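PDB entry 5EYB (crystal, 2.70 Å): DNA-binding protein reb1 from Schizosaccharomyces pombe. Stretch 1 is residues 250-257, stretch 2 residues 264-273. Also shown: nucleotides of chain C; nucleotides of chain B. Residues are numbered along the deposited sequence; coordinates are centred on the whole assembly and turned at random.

Stretch 1 (250-257) DINWTLVA
Stretch 2 (264-273) TRLQCRYKFQ

Two helices of one chain, beginning at Trp253 and Arg265 and both running on past these stretches, cross nearly at right angles: their N-to-C directions make 99° and their axes approach to 8.3 Å. The register is set where Ala257 and Arg265 bring their CA atoms to 4.8 Å. Asn252 caps the first helix, its OD1 accepting from Leu255 N at 2.6 Å; Thr264 caps the second, its OG1 accepting from Gln267 N at 3.2 Å.

Trp253 covers the most surface. Near the start of its helix (phi/psi -68/-21), with chi1 -65° (m) and chi2 116°, it points toward the second helix and lays its broad indole along successive turns. Arg269, all-trans through chi3, passes its aliphatic stem over one face: its CB stands 3.7 Å from the centroid of the five-membered ring of Trp253, only 5° off the normal, a CH-pi contact. At the ring edge, Trp253 CH2 meets Phe272 CD2 at 3.5 Å. The Phe272 ring (chi1 177°, t; chi2 84°) is tilted 54° from the six-membered ring of Trp253, with the two ring centroids 5.4 Å apart, and also receives Ile251, whose CD1 lies 4.2 Å from Phe272 CE2.

Arg265 joins the helix packing to DNA recognition. Its CB lies 3.2 Å from Trp253 O, while chi1 63° (p), followed by trans chi2 and chi3, leads the guanidinium away from the first helix. There NH1 of Arg265 donates to N7 of DG14 of chain B at 3.0 Å and its NH2 to O6 of the same base at 2.6 Å, a two-pronged match between arginine and guanine.

Where the backbones converge, small residues suit the limited space. Ala257 CB sits 3.4 Å from Arg265 N, and compact Cys268 (chi1 -66°, m) places its CB 3.7 Å from Val256 CG1. No hydrogen bond crosses between the stretches; the two bury 433 Å² between them, with both sides summed.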

# COMPACT_ATOMS: atom_id res chain seq x y z
N ASP A 250 12.29 13.88 -4.92
CA ASP A 250 12.81 13.64 -6.27
C ASP A 250 11.77 13.13 -7.29
O ASP A 250 11.78 13.56 -8.44
CB ASP A 250 13.98 12.66 -6.22
N ILE A 251 10.88 12.23 -6.87
CA ILE A 251 9.91 11.64 -7.78
C ILE A 251 8.46 11.83 -7.32
O ILE A 251 8.06 11.32 -6.28
CB ILE A 251 10.16 10.13 -7.97
CG1 ILE A 251 11.63 9.87 -8.31
CG2 ILE A 251 9.25 9.57 -9.06
CD1 ILE A 251 11.99 8.40 -8.39
N ASN A 252 7.68 12.57 -8.11
CA ASN A 252 6.26 12.78 -7.83
C ASN A 252 5.41 11.74 -8.54
O ASN A 252 5.10 11.88 -9.72
CB ASN A 252 5.83 14.19 -8.25
CG ASN A 252 4.39 14.49 -7.86
OD1 ASN A 252 3.44 14.01 -8.49
ND2 ASN A 252 4.21 15.31 -6.83
N TRP A 253 5.03 10.69 -7.82
CA TRP A 253 4.33 9.56 -8.43
C TRP A 253 2.93 9.93 -8.90
O TRP A 253 2.37 9.25 -9.76
CB TRP A 253 4.27 8.38 -7.46
CG TRP A 253 5.62 7.82 -7.17
CD1 TRP A 253 6.26 7.80 -5.96
CD2 TRP A 253 6.52 7.22 -8.10
NE1 TRP A 253 7.49 7.22 -6.09
CE2 TRP A 253 7.68 6.85 -7.40
CE3 TRP A 253 6.45 6.95 -9.48
CZ2 TRP A 253 8.76 6.23 -8.01
CZ3 TRP A 253 7.53 6.33 -10.09
CH2 TRP A 253 8.67 5.98 -9.35
N THR A 254 2.36 11.00 -8.36
CA THR A 254 1.06 11.46 -8.80
C THR A 254 1.17 12.06 -10.20
O THR A 254 0.33 11.81 -11.07
CB THR A 254 0.45 12.49 -7.84
OG1 THR A 254 0.27 11.89 -6.55
CG2 THR A 254 -0.90 12.96 -8.35
N LEU A 255 2.22 12.85 -10.42
CA LEU A 255 2.45 13.42 -11.74
C LEU A 255 2.89 12.33 -12.72
O LEU A 255 2.51 12.35 -13.89
CB LEU A 255 3.50 14.53 -11.69
CG LEU A 255 3.83 15.22 -13.02
CD1 LEU A 255 2.60 15.92 -13.58
CD2 LEU A 255 4.99 16.20 -12.85
N VAL A 256 3.67 11.37 -12.22
CA VAL A 256 4.14 10.25 -13.02
C VAL A 256 2.98 9.46 -13.61
O VAL A 256 2.98 9.13 -14.79
CB VAL A 256 5.04 9.31 -12.18
CG1 VAL A 256 5.02 7.89 -12.74
CG2 VAL A 256 6.46 9.86 -12.09
N ALA A 257 1.99 9.16 -12.77
CA ALA A 257 0.81 8.42 -13.21
C ALA A 257 -0.01 9.24 -14.21
O ALA A 257 -0.54 8.70 -15.18
CB ALA A 257 -0.04 8.03 -12.02
N THR A 264 -2.07 3.81 -11.99
CA THR A 264 -2.16 4.69 -10.82
C THR A 264 -0.77 5.05 -10.30
O THR A 264 0.23 4.48 -10.74
CB THR A 264 -2.96 4.03 -9.68
OG1 THR A 264 -2.19 2.97 -9.10
CG2 THR A 264 -4.28 3.48 -10.19
N ARG A 265 -0.71 5.99 -9.37
CA ARG A 265 0.56 6.43 -8.82
C ARG A 265 1.27 5.29 -8.07
O ARG A 265 2.48 5.16 -8.15
CB ARG A 265 0.37 7.64 -7.90
CG ARG A 265 -0.46 7.35 -6.67
CD ARG A 265 -0.61 8.53 -5.74
NE ARG A 265 -1.49 8.16 -4.63
CZ ARG A 265 -1.06 7.73 -3.45
NH1 ARG A 265 0.24 7.66 -3.19
NH2 ARG A 265 -1.94 7.40 -2.51
N LEU A 266 0.49 4.48 -7.35
CA LEU A 266 1.06 3.40 -6.56
C LEU A 266 1.53 2.26 -7.44
O LEU A 266 2.52 1.60 -7.14
CB LEU A 266 0.05 2.89 -5.53
CG LEU A 266 -0.27 3.87 -4.39
CD1 LEU A 266 -1.26 3.24 -3.42
CD2 LEU A 266 1.00 4.29 -3.67
N GLN A 267 0.80 2.03 -8.53
CA GLN A 267 1.20 1.03 -9.51
C GLN A 267 2.52 1.42 -10.17
O GLN A 267 3.39 0.57 -10.39
CB GLN A 267 0.12 0.85 -10.58
CG GLN A 267 -1.07 0.03 -10.13
CD GLN A 267 -2.06 -0.18 -11.25
OE1 GLN A 267 -2.49 0.76 -11.91
NE2 GLN A 267 -2.42 -1.44 -11.49
N CYS A 268 2.66 2.70 -10.48
CA CYS A 268 3.89 3.21 -11.09
C CYS A 268 5.03 3.12 -10.09
O CYS A 268 6.13 2.68 -10.43
CB CYS A 268 3.71 4.65 -11.55
SG CYS A 268 2.52 4.88 -12.90
N ARG A 269 4.75 3.55 -8.87
CA ARG A 269 5.73 3.51 -7.80
C ARG A 269 6.23 2.09 -7.58
O ARG A 269 7.42 1.87 -7.39
CB ARG A 269 5.14 4.07 -6.50
CG ARG A 269 6.11 4.10 -5.34
CD ARG A 269 5.44 4.58 -4.06
NE ARG A 269 6.33 4.49 -2.91
CZ ARG A 269 6.48 3.39 -2.17
NH1 ARG A 269 5.80 2.29 -2.47
NH2 ARG A 269 7.31 3.40 -1.14
N TYR A 270 5.31 1.13 -7.64
CA TYR A 270 5.67 -0.27 -7.43
C TYR A 270 6.47 -0.83 -8.60
O TYR A 270 7.52 -1.43 -8.40
CB TYR A 270 4.42 -1.12 -7.19
CG TYR A 270 4.74 -2.56 -6.88
CD1 TYR A 270 5.09 -2.95 -5.60
CD2 TYR A 270 4.70 -3.53 -7.88
CE1 TYR A 270 5.39 -4.27 -5.31
CE2 TYR A 270 5.00 -4.85 -7.60
CZ TYR A 270 5.35 -5.22 -6.32
OH TYR A 270 5.64 -6.53 -6.03
N LYS A 271 5.96 -0.64 -9.81
CA LYS A 271 6.61 -1.15 -11.01
C LYS A 271 8.03 -0.61 -11.17
O LYS A 271 8.95 -1.35 -11.52
CB LYS A 271 5.79 -0.81 -12.26
CG LYS A 271 6.52 -1.05 -13.57
CD LYS A 271 6.85 -2.52 -13.79
CE LYS A 271 5.59 -3.32 -14.00
NZ LYS A 271 5.87 -4.69 -14.49
N PHE A 272 8.19 0.68 -10.90
CA PHE A 272 9.50 1.31 -11.01
C PHE A 272 10.49 0.70 -10.02
O PHE A 272 11.67 0.55 -10.33
CB PHE A 272 9.38 2.81 -10.78
CG PHE A 272 10.70 3.52 -10.79
CD1 PHE A 272 11.27 3.92 -11.99
CD2 PHE A 272 11.37 3.80 -9.61
CE1 PHE A 272 12.49 4.57 -12.01
CE2 PHE A 272 12.59 4.45 -9.63
CZ PHE A 272 13.15 4.83 -10.83
N GLN A 273 10.01 0.36 -8.83
CA GLN A 273 10.85 -0.24 -7.81
C GLN A 273 11.33 -1.62 -8.23
O GLN A 273 12.49 -1.99 -8.00
CB GLN A 273 10.10 -0.33 -6.48
CG GLN A 273 9.95 1.01 -5.78
CD GLN A 273 9.07 0.93 -4.54
OE1 GLN A 273 8.24 0.02 -4.42
NE2 GLN A 273 9.25 1.87 -3.62
P DA C 10 4.86 -8.73 -8.88
OP1 DA C 10 5.31 -9.11 -10.23
OP2 DA C 10 5.81 -8.12 -7.93
O5' DA C 10 3.61 -7.75 -9.03
C5' DA C 10 2.46 -8.18 -9.74
C4' DA C 10 1.20 -7.55 -9.18
O4' DA C 10 1.00 -7.99 -7.81
C3' DA C 10 1.21 -6.02 -9.14
O3' DA C 10 0.12 -5.51 -9.90
C2' DA C 10 1.09 -5.66 -7.65
C1' DA C 10 0.48 -6.92 -7.06
N9 DA C 10 0.85 -7.13 -5.66
C8 DA C 10 2.11 -7.21 -5.14
N7 DA C 10 2.14 -7.39 -3.84
C5 DA C 10 0.80 -7.43 -3.48
C6 DA C 10 0.16 -7.60 -2.24
N6 DA C 10 0.82 -7.78 -1.09
N1 DA C 10 -1.19 -7.59 -2.23
C2 DA C 10 -1.84 -7.42 -3.39
N3 DA C 10 -1.35 -7.25 -4.61
C4 DA C 10 -0.01 -7.27 -4.59
P DG B 13 5.53 13.99 -3.30
OP1 DG B 13 6.96 14.34 -3.22
OP2 DG B 13 4.96 13.48 -4.56
O5' DG B 13 5.17 12.93 -2.15
C5' DG B 13 5.33 13.28 -0.79
C4' DG B 13 4.89 12.15 0.12
O4' DG B 13 3.46 12.15 0.24
C3' DG B 13 5.27 10.75 -0.35
O3' DG B 13 6.30 10.24 0.48
C2' DG B 13 3.97 9.93 -0.22
C1' DG B 13 3.05 10.86 0.56
N9 DG B 13 1.64 10.72 0.20
C8 DG B 13 1.04 11.15 -0.95
N7 DG B 13 -0.24 10.89 -1.00
C5 DG B 13 -0.50 10.23 0.19
C6 DG B 13 -1.71 9.70 0.70
O6 DG B 13 -2.83 9.71 0.18
N1 DG B 13 -1.53 9.12 1.95
C2 DG B 13 -0.34 9.05 2.63
N2 DG B 13 -0.37 8.45 3.82
N3 DG B 13 0.80 9.54 2.17
C4 DG B 13 0.65 10.12 0.95
P DG B 14 7.02 8.85 0.11
OP1 DG B 14 8.39 8.94 0.68
OP2 DG B 14 6.83 8.57 -1.33
O5' DG B 14 6.19 7.76 0.93
C5' DG B 14 5.91 7.98 2.29
C4' DG B 14 5.14 6.82 2.87
O4' DG B 14 3.73 6.98 2.60
C3' DG B 14 5.53 5.44 2.32
O3' DG B 14 5.65 4.53 3.39
C2' DG B 14 4.35 5.08 1.42
C1' DG B 14 3.21 5.74 2.17
N9 DG B 14 2.03 5.99 1.35
C8 DG B 14 1.99 6.55 0.10
N7 DG B 14 0.78 6.64 -0.39
C5 DG B 14 -0.03 6.11 0.60
C6 DG B 14 -1.43 5.94 0.64
O6 DG B 14 -2.26 6.24 -0.23
N1 DG B 14 -1.85 5.35 1.83
C2 DG B 14 -1.01 4.98 2.86
N2 DG B 14 -1.60 4.43 3.93
N3 DG B 14 0.30 5.13 2.83
C4 DG B 14 0.72 5.70 1.68